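Local coordinates for protein 3-methylornithine synthase (Methanosarcina barkeri, PDB 3T7V) that isomerises L-lysine to (3R)-3-methyl-D-ornithine by radical chemistry, using a [4Fe-4S] cluster and S-adenosylmethionine, as a step of pyrrolysine biosynthesis, at residues L168-Y173 / Q185-R190; G56-L61 / P338-D343; S68-N73 / I86-L91. All coordinates share one frame; numbering follows the deposited sequence.

Contact 1 (L168-Y173 / Q185-R190). With SAM (S-adenosylmethionine), chain C; MD0 (5-amino-D-isoleucine), chain D.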
loop_
_atom_site.group_PDB
_atom_site.type_symbol
_atom_site.label_atom_id
_atom_site.label_comp_id
_atom_site.label_asym_id
_atom_site.label_seq_id
_atom_site.Cartn_x
_atom_site.Cartn_y
_atom_site.Cartn_z
ATOM N N LEU A 168 3.530 6.592 2.932
ATOM C CA LEU A 168 4.623 7.311 2.228
ATOM C C LEU A 168 5.743 6.300 2.035
ATOM O O LEU A 168 6.558 6.067 2.946
ATOM C CB LEU A 168 5.087 8.526 3.139
ATOM C CG LEU A 168 6.017 9.501 2.387
ATOM C CD1 LEU A 168 5.245 10.310 1.331
ATOM C CD2 LEU A 168 6.695 10.433 3.440
ATOM N N TYR A 169 5.701 5.618 0.885
ATOM C CA TYR A 169 6.568 4.441 0.760
ATOM C C TYR A 169 7.957 4.825 0.319
ATOM O O TYR A 169 8.158 5.713 -0.479
ATOM C CB TYR A 169 5.981 3.448 -0.319
ATOM C CG TYR A 169 4.492 3.138 -0.108
ATOM C CD1 TYR A 169 3.942 3.131 1.179
ATOM C CD2 TYR A 169 3.681 2.889 -1.169
ATOM C CE1 TYR A 169 2.562 2.906 1.364
ATOM C CE2 TYR A 169 2.335 2.674 -1.022
ATOM C CZ TYR A 169 1.776 2.710 0.242
ATOM O OH TYR A 169 0.407 2.500 0.388
ATOM N N GLN A 170 8.931 4.139 0.905
ATOM C CA GLN A 170 10.337 4.423 0.539
ATOM C C GLN A 170 10.743 3.801 -0.816
ATOM O O GLN A 170 11.713 4.277 -1.446
ATOM C CB GLN A 170 11.272 3.855 1.589
ATOM C CG GLN A 170 12.641 4.568 1.586
ATOM C CD GLN A 170 12.619 5.992 2.074
ATOM O OE1 GLN A 170 11.716 6.399 2.780
ATOM N NE2 GLN A 170 13.678 6.749 1.756
ATOM N N GLU A 171 10.013 2.739 -1.247
ATOM C CA GLU A 171 10.302 1.979 -2.528
ATOM C C GLU A 171 11.498 1.035 -2.381
ATOM O O GLU A 171 11.428 -0.156 -2.704
ATOM C CB GLU A 171 10.541 2.809 -3.786
ATOM C CG GLU A 171 9.640 3.983 -4.016
ATOM C CD GLU A 171 8.201 3.640 -3.912
ATOM O OE1 GLU A 171 7.719 2.454 -3.996
ATOM O OE2 GLU A 171 7.448 4.594 -3.696
ATOM N N THR A 172 12.579 1.580 -1.860
ATOM C CA THR A 172 13.784 0.771 -1.586
ATOM C C THR A 172 14.603 1.519 -0.535
ATOM O O THR A 172 14.703 2.754 -0.578
ATOM C CB THR A 172 14.603 0.577 -2.879
ATOM O OG1 THR A 172 15.774 -0.148 -2.584
ATOM C CG2 THR A 172 14.997 1.898 -3.537
ATOM N N TYR A 173 15.319 0.781 0.288
ATOM C CA TYR A 173 16.365 1.362 1.125
ATOM C C TYR A 173 17.791 1.176 0.583
ATOM O O TYR A 173 18.775 1.538 1.267
ATOM C CB TYR A 173 16.320 0.772 2.563
ATOM C CG TYR A 173 15.147 1.336 3.326
ATOM C CD1 TYR A 173 13.841 0.868 3.114
ATOM C CD2 TYR A 173 15.353 2.348 4.229
ATOM C CE1 TYR A 173 12.729 1.474 3.782
ATOM C CE2 TYR A 173 14.272 2.930 4.928
ATOM C CZ TYR A 173 12.997 2.483 4.694
ATOM O OH TYR A 173 11.954 3.093 5.349
ATOM N N GLN A 185 14.382 13.161 -5.387
ATOM C CA GLN A 185 13.777 13.237 -4.080
ATOM C C GLN A 185 14.786 12.823 -3.007
ATOM O O GLN A 185 15.585 11.917 -3.261
ATOM C CB GLN A 185 12.557 12.272 -4.028
ATOM C CG GLN A 185 11.492 12.855 -4.934
ATOM C CD GLN A 185 10.510 11.777 -5.289
ATOM O OE1 GLN A 185 9.965 11.122 -4.398
ATOM N NE2 GLN A 185 10.347 11.531 -6.607
ATOM N N SER A 186 14.753 13.517 -1.855
ATOM C CA SER A 186 15.609 13.157 -0.729
ATOM C C SER A 186 15.243 11.725 -0.254
ATOM O O SER A 186 14.061 11.388 -0.090
ATOM C CB SER A 186 15.180 14.207 0.413
ATOM O OG SER A 186 15.894 13.877 1.522
ATOM N N PHE A 187 16.262 10.972 0.128
ATOM C CA PHE A 187 16.023 9.703 0.754
ATOM C C PHE A 187 15.564 9.970 2.208
ATOM O O PHE A 187 14.507 9.437 2.663
ATOM C CB PHE A 187 17.322 8.922 0.739
ATOM C CG PHE A 187 17.153 7.512 1.285
ATOM C CD1 PHE A 187 16.904 6.471 0.394
ATOM C CD2 PHE A 187 17.243 7.268 2.655
ATOM C CE1 PHE A 187 16.719 5.153 0.869
ATOM C CE2 PHE A 187 17.122 5.956 3.139
ATOM C CZ PHE A 187 16.849 4.903 2.249
ATOM N N ASP A 188 16.285 10.796 2.948
ATOM C CA ASP A 188 15.954 10.989 4.359
ATOM C C ASP A 188 14.686 11.821 4.509
ATOM O O ASP A 188 14.023 11.753 5.560
ATOM C CB ASP A 188 17.132 11.640 5.086
ATOM C CG ASP A 188 18.288 10.680 5.308
ATOM O OD1 ASP A 188 18.091 9.438 5.231
ATOM O OD2 ASP A 188 19.414 11.178 5.584
ATOM N N GLY A 189 14.323 12.601 3.493
ATOM C CA GLY A 189 13.104 13.447 3.597
ATOM C C GLY A 189 11.900 12.558 3.920
ATOM O O GLY A 189 11.019 12.940 4.683
ATOM N N ARG A 190 11.790 11.414 3.197
ATOM C CA ARG A 190 10.597 10.561 3.391
ATOM C C ARG A 190 10.677 9.888 4.752
ATOM O O ARG A 190 9.643 9.717 5.418
ATOM C CB ARG A 190 10.374 9.490 2.280
ATOM C CG ARG A 190 10.106 10.140 0.928
ATOM C CD ARG A 190 10.024 9.192 -0.231
ATOM N NE ARG A 190 8.736 8.502 -0.329
ATOM C CZ ARG A 190 7.645 9.010 -0.930
ATOM N NH1 ARG A 190 7.610 10.318 -1.351
ATOM N NH2 ARG A 190 6.542 8.244 -1.130
HETATM N N SAM C . 2.446 10.606 -5.032
HETATM C CA SAM C . 2.511 10.077 -3.752
HETATM C C SAM C . 3.714 9.268 -3.476
HETATM O O SAM C . 4.530 9.031 -4.390
HETATM O OXT SAM C . 3.926 8.942 -2.255
HETATM C CB SAM C . 1.671 9.020 -3.575
HETATM C CG SAM C . 1.466 7.989 -4.609
HETATM S SD SAM C . 1.748 6.283 -3.970
HETATM C CE SAM C . 0.126 5.588 -4.132
HETATM C "C5'" SAM C . 2.577 5.533 -5.356
HETATM C "C4'" SAM C . 3.338 4.492 -4.997
HETATM O "O4'" SAM C . 2.479 3.617 -5.967
HETATM C "C3'" SAM C . 4.645 4.569 -5.220
HETATM O "O3'" SAM C . 4.944 4.683 -3.822
HETATM C "C2'" SAM C . 4.733 3.080 -5.580
HETATM O "O2'" SAM C . 5.095 2.219 -4.451
HETATM C "C1'" SAM C . 3.436 2.591 -6.249
HETATM N N9 SAM C . 3.595 2.620 -7.750
HETATM C C8 SAM C . 3.689 3.681 -8.607
HETATM N N7 SAM C . 3.872 3.230 -9.840
HETATM C C5 SAM C . 3.883 1.855 -9.783
HETATM C C6 SAM C . 4.112 0.865 -10.750
HETATM N N6 SAM C . 4.348 1.148 -12.032
HETATM N N1 SAM C . 4.020 -0.421 -10.379
HETATM C C2 SAM C . 3.796 -0.775 -9.079
HETATM N N3 SAM C . 3.686 0.155 -8.099
HETATM C C4 SAM C . 3.709 1.472 -8.478
HETATM C C MD0 D . -3.005 0.388 -3.484
HETATM N N MD0 D . -3.578 1.507 -5.561
HETATM O O MD0 D . -3.298 0.228 -2.281
HETATM C CA MD0 D . -3.307 1.697 -4.140
HETATM C CB MD0 D . -2.119 2.688 -3.948
HETATM C CD MD0 D . -1.250 4.310 -2.130
HETATM N NE MD0 D . -1.233 4.541 -0.691
HETATM C CG MD0 D . -2.002 3.017 -2.430
HETATM C CG2 MD0 D . -0.760 2.160 -4.474
HETATM O OXT MD0 D . -2.473 -0.491 -4.172
#
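Loop 168-173 and the opening turn of helix 187-200 come nearest at Gln170 and Arg190, whose CA atoms lie 6.8 Å apart, and each of the hydrogen bonds joining the two segments has a side-chain donor and a backbone acceptor. Arg190 does most of the work. Its chain bends at chi3 (79°), which swings NE round to within 2.9 Å of Tyr169 O; NH2 adds a weak bond to the same oxygen, which lies close to the guanidinium plane. NH2 also points almost straight at the carboxylate oxygen OXT of S-adenosylmethionine, 2.9 Å away. Leu168 covers one face of this flat group, its CD1 over the rim and 3.5 Å from Arg190 NH2. Farther along, Gln170 holds NE2 above the centre of the Phe187 ring while donating to Phe187 O at 3.0 Å; OE1 of the same amide accepts from Arg194. The edge of Phe187 in turn meets the face of Tyr173 in an offset T-shaped pair, with planes 83° apart, and Tyr173 OH is hydrogen-bonded to Asp206. Glu171 and Tyr169 serve the ligands. Glu171 takes the ribose hydroxyls with its two oxygens, OE1 accepting from SAM O2' at 2.7 Å and OE2 from O3', and OE2 also forms a salt bridge to Arg182. Tyr169 OH accepts from NE of the bound 5-amino-D-isoleucine at 2.8 Å and has Glu205 as a second partner. The ligand chemistry is therefore shared between the loop and the helix: Glu171 and Tyr169 hold the ribose and the product amine, Arg190 the methionine carboxylate, which its positive charge would be expected to steady.

Contact 2 (G56-L61 / P338-D343)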
loop_
_atom_site.group_PDB
_atom_site.type_symbol
_atom_site.label_atom_id
_atom_site.label_comp_id
_atom_site.label_asym_id
_atom_site.label_seq_id
_atom_site.Cartn_x
_atom_site.Cartn_y
_atom_site.Cartn_z
ATOM N N GLY A 56 -6.965 -14.217 12.934
ATOM C CA GLY A 56 -7.944 -15.203 12.486
ATOM C C GLY A 56 -8.168 -15.169 10.982
ATOM O O GLY A 56 -7.247 -14.928 10.216
ATOM N N ASN A 57 -9.429 -15.397 10.597
ATOM C CA ASN A 57 -9.872 -15.322 9.213
ATOM C C ASN A 57 -10.500 -13.978 8.901
ATOM O O ASN A 57 -11.224 -13.908 7.915
ATOM C CB ASN A 57 -10.866 -16.433 8.864
ATOM C CG ASN A 57 -12.234 -16.240 9.506
ATOM O OD1 ASN A 57 -12.375 -15.645 10.590
ATOM N ND2 ASN A 57 -13.277 -16.704 8.794
ATOM N N ARG A 58 -10.196 -12.945 9.681
ATOM C CA ARG A 58 -10.819 -11.642 9.530
ATOM C C ARG A 58 -9.919 -10.700 8.733
ATOM O O ARG A 58 -8.729 -10.653 8.941
ATOM C CB ARG A 58 -11.199 -11.024 10.883
ATOM C CG ARG A 58 -12.080 -11.908 11.797
ATOM C CD ARG A 58 -13.359 -12.391 11.149
ATOM N NE ARG A 58 -14.398 -11.354 11.154
ATOM C CZ ARG A 58 -15.251 -11.056 12.152
ATOM N NH1 ARG A 58 -15.254 -11.737 13.326
ATOM N NH2 ARG A 58 -16.116 -10.052 11.950
ATOM N N VAL A 59 -10.505 -9.956 7.792
ATOM C CA VAL A 59 -9.711 -9.167 6.869
ATOM C C VAL A 59 -10.224 -7.728 6.946
ATOM O O VAL A 59 -11.427 -7.458 7.088
ATOM C CB VAL A 59 -9.965 -9.742 5.406
ATOM C CG1 VAL A 59 -9.272 -8.849 4.360
ATOM C CG2 VAL A 59 -9.492 -11.178 5.315
ATOM N N PHE A 60 -9.301 -6.771 6.791
ATOM C CA PHE A 60 -9.646 -5.347 6.759
ATOM C C PHE A 60 -9.789 -4.903 5.300
ATOM O O PHE A 60 -9.196 -5.533 4.402
ATOM C CB PHE A 60 -8.553 -4.523 7.479
ATOM C CG PHE A 60 -8.362 -4.897 8.914
ATOM C CD1 PHE A 60 -9.406 -4.737 9.797
ATOM C CD2 PHE A 60 -7.160 -5.424 9.347
ATOM C CE1 PHE A 60 -9.239 -5.133 11.157
ATOM C CE2 PHE A 60 -6.952 -5.739 10.714
ATOM C CZ PHE A 60 -8.014 -5.590 11.569
ATOM N N LEU A 61 -10.573 -3.864 5.056
ATOM C CA LEU A 61 -10.943 -3.407 3.691
ATOM C C LEU A 61 -10.684 -1.903 3.568
ATOM O O LEU A 61 -11.210 -1.107 4.362
ATOM C CB LEU A 61 -12.398 -3.682 3.396
ATOM C CG LEU A 61 -12.812 -5.122 3.564
ATOM C CD1 LEU A 61 -14.350 -5.270 3.497
ATOM C CD2 LEU A 61 -12.133 -5.987 2.507
ATOM N N PRO A 338 -14.974 -10.010 6.609
ATOM C CA PRO A 338 -14.508 -8.736 7.106
ATOM C C PRO A 338 -14.429 -8.663 8.601
ATOM O O PRO A 338 -15.320 -9.182 9.308
ATOM C CB PRO A 338 -15.489 -7.722 6.500
ATOM C CG PRO A 338 -16.091 -8.404 5.332
ATOM C CD PRO A 338 -16.153 -9.878 5.740
ATOM N N ALA A 339 -13.369 -7.975 9.094
ATOM C CA ALA A 339 -13.179 -7.723 10.514
ATOM C C ALA A 339 -14.212 -6.746 11.116
ATOM O O ALA A 339 -14.859 -5.933 10.412
ATOM C CB ALA A 339 -11.768 -7.173 10.750
ATOM N N ARG A 340 -14.284 -6.752 12.465
ATOM C CA ARG A 340 -15.084 -5.737 13.164
ATOM C C ARG A 340 -14.306 -4.401 13.131
ATOM O O ARG A 340 -13.060 -4.394 13.157
ATOM C CB ARG A 340 -15.219 -6.084 14.627
ATOM C CG ARG A 340 -16.204 -7.240 14.895
ATOM C CD ARG A 340 -16.485 -7.247 16.389
ATOM N NE ARG A 340 -17.295 -8.423 16.699
ATOM C CZ ARG A 340 -17.830 -8.620 17.884
ATOM N NH1 ARG A 340 -17.663 -7.689 18.834
ATOM N NH2 ARG A 340 -18.542 -9.730 18.079
ATOM N N GLN A 341 -15.048 -3.311 13.103
ATOM C CA GLN A 341 -14.421 -1.997 13.133
ATOM C C GLN A 341 -13.588 -1.779 14.370
ATOM O O GLN A 341 -12.527 -1.171 14.269
ATOM C CB GLN A 341 -15.505 -0.926 13.023
ATOM C CG GLN A 341 -14.810 0.474 12.703
ATOM C CD GLN A 341 -14.124 0.578 11.289
ATOM O OE1 GLN A 341 -14.492 -0.180 10.386
ATOM N NE2 GLN A 341 -13.148 1.509 11.078
ATOM N N ALA A 342 -14.005 -2.288 15.538
ATOM C CA ALA A 342 -13.255 -2.020 16.738
ATOM C C ALA A 342 -11.876 -2.667 16.684
ATOM O O ALA A 342 -10.892 -2.151 17.305
ATOM C CB ALA A 342 -14.013 -2.546 17.969
ATOM N N ASP A 343 -11.782 -3.791 15.973
ATOM C CA ASP A 343 -10.485 -4.480 15.816
ATOM C C ASP A 343 -9.534 -3.690 14.976
ATOM O O ASP A 343 -8.367 -3.670 15.255
ATOM C CB ASP A 343 -10.674 -5.880 15.320
ATOM C CG ASP A 343 -11.351 -6.757 16.425
ATOM O OD1 ASP A 343 -11.220 -6.417 17.659
ATOM O OD2 ASP A 343 -12.020 -7.745 16.077
#
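Arg58 and Val59 meet Pro338 and Ala339 where the short parallel strand 337-338 joins the start of strand 58-68 in the TIM-barrel fold, just before helix 341-345 begins. Arg58 is bent at chi2 and chi3 (-55° and -80°), which place CD and NE; the guanidinium meets a single backbone oxygen side-on. NE reaches Pro338 O at 3.0 Å and NH2 reaches the same Pro338 O at 2.9 Å. The oxygen lies in the guanidinium plane, but the two donors are placed differently about it: NH2 sits in the carbonyl plane, whereas NE stands above it. The root of the side chain, CB, rests on Ala339. Val59 supplies the backbone join, its O accepting from Ala339 N at 2.8 Å with a nearly straight N-H (164°); Pro338 CA adds a CH...O contact to the same oxygen. Phe60 starts off away from the partner segment, yet its ring comes back so that CE1 presses on Ala339 CB at 3.3 Å. Phe344 and His109 pair with that ring edge-to-face. His109 ties the two segments together a second time, accepting from Leu61 N at ND1 and bonding through NE2 to Ala339 O. Leu61 turns to the side of the strand where Val297 and the helix 324-334 residues Val327 and Val328 lie. There it closes the contact obliquely against the proline ring, with Leu61 CD1 4.0 Å from Pro338 CG.

Contact 3 (S68-N73 / I86-L91); sequences STYCKN and INRYRL. With SF4 (iron/sulfur cluster), chain B.
Thr69 and Tyr89 pair where the two ends of the cluster-binding loop of this radical SAM enzyme come together, the loop whose CX3CX2C motif holds Cys71, Cys75 and Cys78. Three hydrogen bonds fasten the two segments. Thr69 N donates to Tyr89 O at 2.9 Å, nearly along the C=O axis, and Tyr89 N returns a bond to Thr69 OG1. That hydroxyl lies between the backbone N and the carbonyl carbon (chi1 61°), where it can also bond to a water that donates to Asn87 O. Arg88, its chain extended, brings NH1 in the carbonyl plane to within 2.8 Å of Thr69 O; the same guanidinium bonds Tyr80 O, Asn81 O and Asn84 O, so it links Thr69 to three more backbone oxygens of the loop. Aromatic contacts form the second group. The Tyr70 ring is sandwiched: Arg88 CB makes a CH-pi contact on one face, 3.7 Å from the ring centroid, while the guanidinium of Arg90 lies flat on the other, planes only 13° apart, in a cation-pi stack with Arg90 CZ 4.2 Å from that centroid. Asp118 forms a salt bridge with Arg90 NE. An alanine in place of Tyr70 would probably leave the Arg90 guanidinium without its stacking partner and open a gap between it and the Arg88 side chain. A further CH-pi contact sets Thr69 CG2 over the face of Tyr89, whose OH is held by Tyr66 O. One metal bond completes the account: Cys71 SG, which also accepts from Asn73 N, binds iron FE2 of the cluster at 2.3 Å.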
loop_
_atom_site.group_PDB
_atom_site.type_symbol
_atom_site.label_atom_id
_atom_site.label_comp_id
_atom_site.label_asym_id
_atom_site.label_seq_id
_atom_site.Cartn_x
_atom_site.Cartn_y
_atom_site.Cartn_z
ATOM N N SER A 68 -6.557 13.273 -7.230
ATOM C CA SER A 68 -5.880 14.110 -8.218
ATOM C C SER A 68 -4.722 13.358 -8.805
ATOM O O SER A 68 -3.881 12.826 -8.050
ATOM C CB SER A 68 -5.363 15.414 -7.608
ATOM O OG SER A 68 -4.651 16.104 -8.672
ATOM N N THR A 69 -4.675 13.287 -10.151
ATOM C CA THR A 69 -3.594 12.566 -10.817
ATOM C C THR A 69 -2.572 13.493 -11.397
ATOM O O THR A 69 -1.768 13.086 -12.220
ATOM C CB THR A 69 -4.085 11.573 -11.846
ATOM O OG1 THR A 69 -4.803 12.324 -12.828
ATOM C CG2 THR A 69 -5.060 10.520 -11.206
ATOM N N TYR A 70 -2.555 14.740 -10.932
ATOM C CA TYR A 70 -1.451 15.634 -11.238
ATOM C C TYR A 70 -0.270 15.424 -10.318
ATOM O O TYR A 70 -0.437 15.301 -9.126
ATOM C CB TYR A 70 -1.920 17.098 -11.103
ATOM C CG TYR A 70 -2.846 17.490 -12.217
ATOM C CD1 TYR A 70 -4.218 17.235 -12.113
ATOM C CD2 TYR A 70 -2.352 18.078 -13.355
ATOM C CE1 TYR A 70 -5.069 17.550 -13.154
ATOM C CE2 TYR A 70 -3.254 18.403 -14.408
ATOM C CZ TYR A 70 -4.597 18.123 -14.247
ATOM O OH TYR A 70 -5.447 18.462 -15.302
ATOM N N CYS A 71 0.928 15.433 -10.887
ATOM C CA CYS A 71 2.157 15.283 -10.078
ATOM C C CYS A 71 3.268 16.139 -10.628
ATOM O O CYS A 71 3.486 16.145 -11.841
ATOM C CB CYS A 71 2.571 13.859 -10.045
ATOM S SG CYS A 71 3.853 13.635 -8.733
ATOM N N LYS A 72 4.011 16.767 -9.728
ATOM C CA LYS A 72 5.176 17.556 -10.122
ATOM C C LYS A 72 6.501 16.741 -10.113
ATOM O O LYS A 72 7.543 17.248 -10.508
ATOM C CB LYS A 72 5.259 18.823 -9.235
ATOM C CG LYS A 72 5.575 18.558 -7.764
ATOM C CD LYS A 72 5.109 19.864 -6.968
ATOM C CE LYS A 72 5.410 19.672 -5.474
ATOM N NZ LYS A 72 6.852 19.829 -5.278
ATOM N N ASN A 73 6.458 15.539 -9.577
ATOM C CA ASN A 73 7.690 14.704 -9.434
ATOM C C ASN A 73 7.916 13.849 -10.698
ATOM O O ASN A 73 7.040 13.757 -11.591
ATOM C CB ASN A 73 7.580 13.771 -8.212
ATOM C CG ASN A 73 7.905 14.442 -6.903
ATOM O OD1 ASN A 73 7.669 13.791 -5.808
ATOM N ND2 ASN A 73 8.523 15.596 -6.950
ATOM N N ILE A 86 -0.218 12.690 -20.392
ATOM C CA ILE A 86 -1.305 11.737 -20.194
ATOM C C ILE A 86 -2.596 12.492 -19.797
ATOM O O ILE A 86 -2.552 13.685 -19.446
ATOM C CB ILE A 86 -0.951 10.723 -19.059
ATOM C CG1 ILE A 86 -0.672 11.484 -17.750
ATOM C CG2 ILE A 86 0.252 9.847 -19.458
ATOM C CD1 ILE A 86 -0.639 10.553 -16.539
ATOM N N ASN A 87 -3.668 11.739 -19.736
ATOM C CA ASN A 87 -4.948 12.284 -19.231
ATOM C C ASN A 87 -4.707 12.443 -17.725
ATOM O O ASN A 87 -4.103 11.547 -17.091
ATOM C CB ASN A 87 -6.090 11.313 -19.508
ATOM C CG ASN A 87 -7.370 11.789 -18.905
ATOM O OD1 ASN A 87 -7.935 11.178 -17.969
ATOM N ND2 ASN A 87 -7.670 12.953 -19.214
ATOM N N ARG A 88 -5.178 13.573 -17.154
ATOM C CA ARG A 88 -5.070 13.842 -15.718
ATOM C C ARG A 88 -6.351 14.512 -15.263
ATOM O O ARG A 88 -7.004 15.242 -16.020
ATOM C CB ARG A 88 -3.961 14.818 -15.425
ATOM C CG ARG A 88 -2.616 14.091 -15.692
ATOM C CD ARG A 88 -1.483 14.925 -15.326
ATOM N NE ARG A 88 -0.237 14.474 -15.894
ATOM C CZ ARG A 88 0.663 13.753 -15.207
ATOM N NH1 ARG A 88 0.484 13.356 -13.938
ATOM N NH2 ARG A 88 1.817 13.454 -15.809
ATOM N N TYR A 89 -6.759 14.202 -14.028
ATOM C CA TYR A 89 -7.974 14.776 -13.490
ATOM C C TYR A 89 -7.760 15.278 -12.089
ATOM O O TYR A 89 -6.818 14.819 -11.394
ATOM C CB TYR A 89 -9.139 13.744 -13.558
ATOM C CG TYR A 89 -8.973 12.516 -12.656
ATOM C CD1 TYR A 89 -8.523 11.295 -13.157
ATOM C CD2 TYR A 89 -9.301 12.597 -11.271
ATOM C CE1 TYR A 89 -8.398 10.179 -12.347
ATOM C CE2 TYR A 89 -9.123 11.470 -10.410
ATOM C CZ TYR A 89 -8.724 10.284 -10.978
ATOM O OH TYR A 89 -8.578 9.200 -10.129
ATOM N N ARG A 90 -8.666 16.112 -11.617
ATOM C CA ARG A 90 -8.615 16.646 -10.223
ATOM C C ARG A 90 -10.061 16.739 -9.801
ATOM O O ARG A 90 -10.840 17.525 -10.363
ATOM C CB ARG A 90 -7.927 17.991 -10.216
ATOM C CG ARG A 90 -7.841 18.604 -8.822
ATOM C CD ARG A 90 -7.187 19.990 -8.855
ATOM N NE ARG A 90 -5.779 19.954 -9.372
ATOM C CZ ARG A 90 -5.318 20.488 -10.500
ATOM N NH1 ARG A 90 -6.169 21.023 -11.454
ATOM N NH2 ARG A 90 -4.050 20.497 -10.733
ATOM N N LEU A 91 -10.493 15.859 -8.904
ATOM C CA LEU A 91 -11.940 15.801 -8.510
ATOM C C LEU A 91 -12.326 17.149 -7.907
ATOM O O LEU A 91 -11.594 17.774 -7.121
ATOM C CB LEU A 91 -12.171 14.741 -7.455
ATOM C CG LEU A 91 -11.826 13.313 -7.905
ATOM C CD1 LEU A 91 -12.169 12.381 -6.759
ATOM C CD2 LEU A 91 -12.594 12.922 -9.212
HETATM FE FE1 SF4 B . 3.822 9.578 -6.382
HETATM FE FE2 SF4 B . 4.228 11.394 -8.460
HETATM FE FE3 SF4 B . 3.951 8.819 -9.107
HETATM FE FE4 SF4 B . 6.170 9.630 -7.921
HETATM S S1 SF4 B . 5.470 10.312 -9.962
HETATM S S2 SF4 B . 4.947 7.799 -7.363
HETATM S S3 SF4 B . 5.473 11.237 -6.516
HETATM S S4 SF4 B . 2.363 10.105 -8.204
HETATM O O HOH W 1 -5.477 10.425 -14.840
#

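In the fold
Strand 58-68 of the parallel barrel sheet joins two of the sites: contact 2 grips its start and contact 3 begins at its last residue, their centres about 33 Å apart on opposite sides of the chain's centre. Along the chain the order is contact 3, then contact 1, both falling between the two halves of contact 2, which pairs residues 56-61 with the C-terminal 338-343. Contacts 1 and 3 have centres about 21 Å apart but touch, Gln185 packing on Asn73; both lie near the cluster and S-adenosylmethionine, contact 3 in loop and contact 1 between a loop and the start of helix 187-200. Contact 2, about 30 Å from contact 1, ties the C-terminal part of the chain to the barrel's other end.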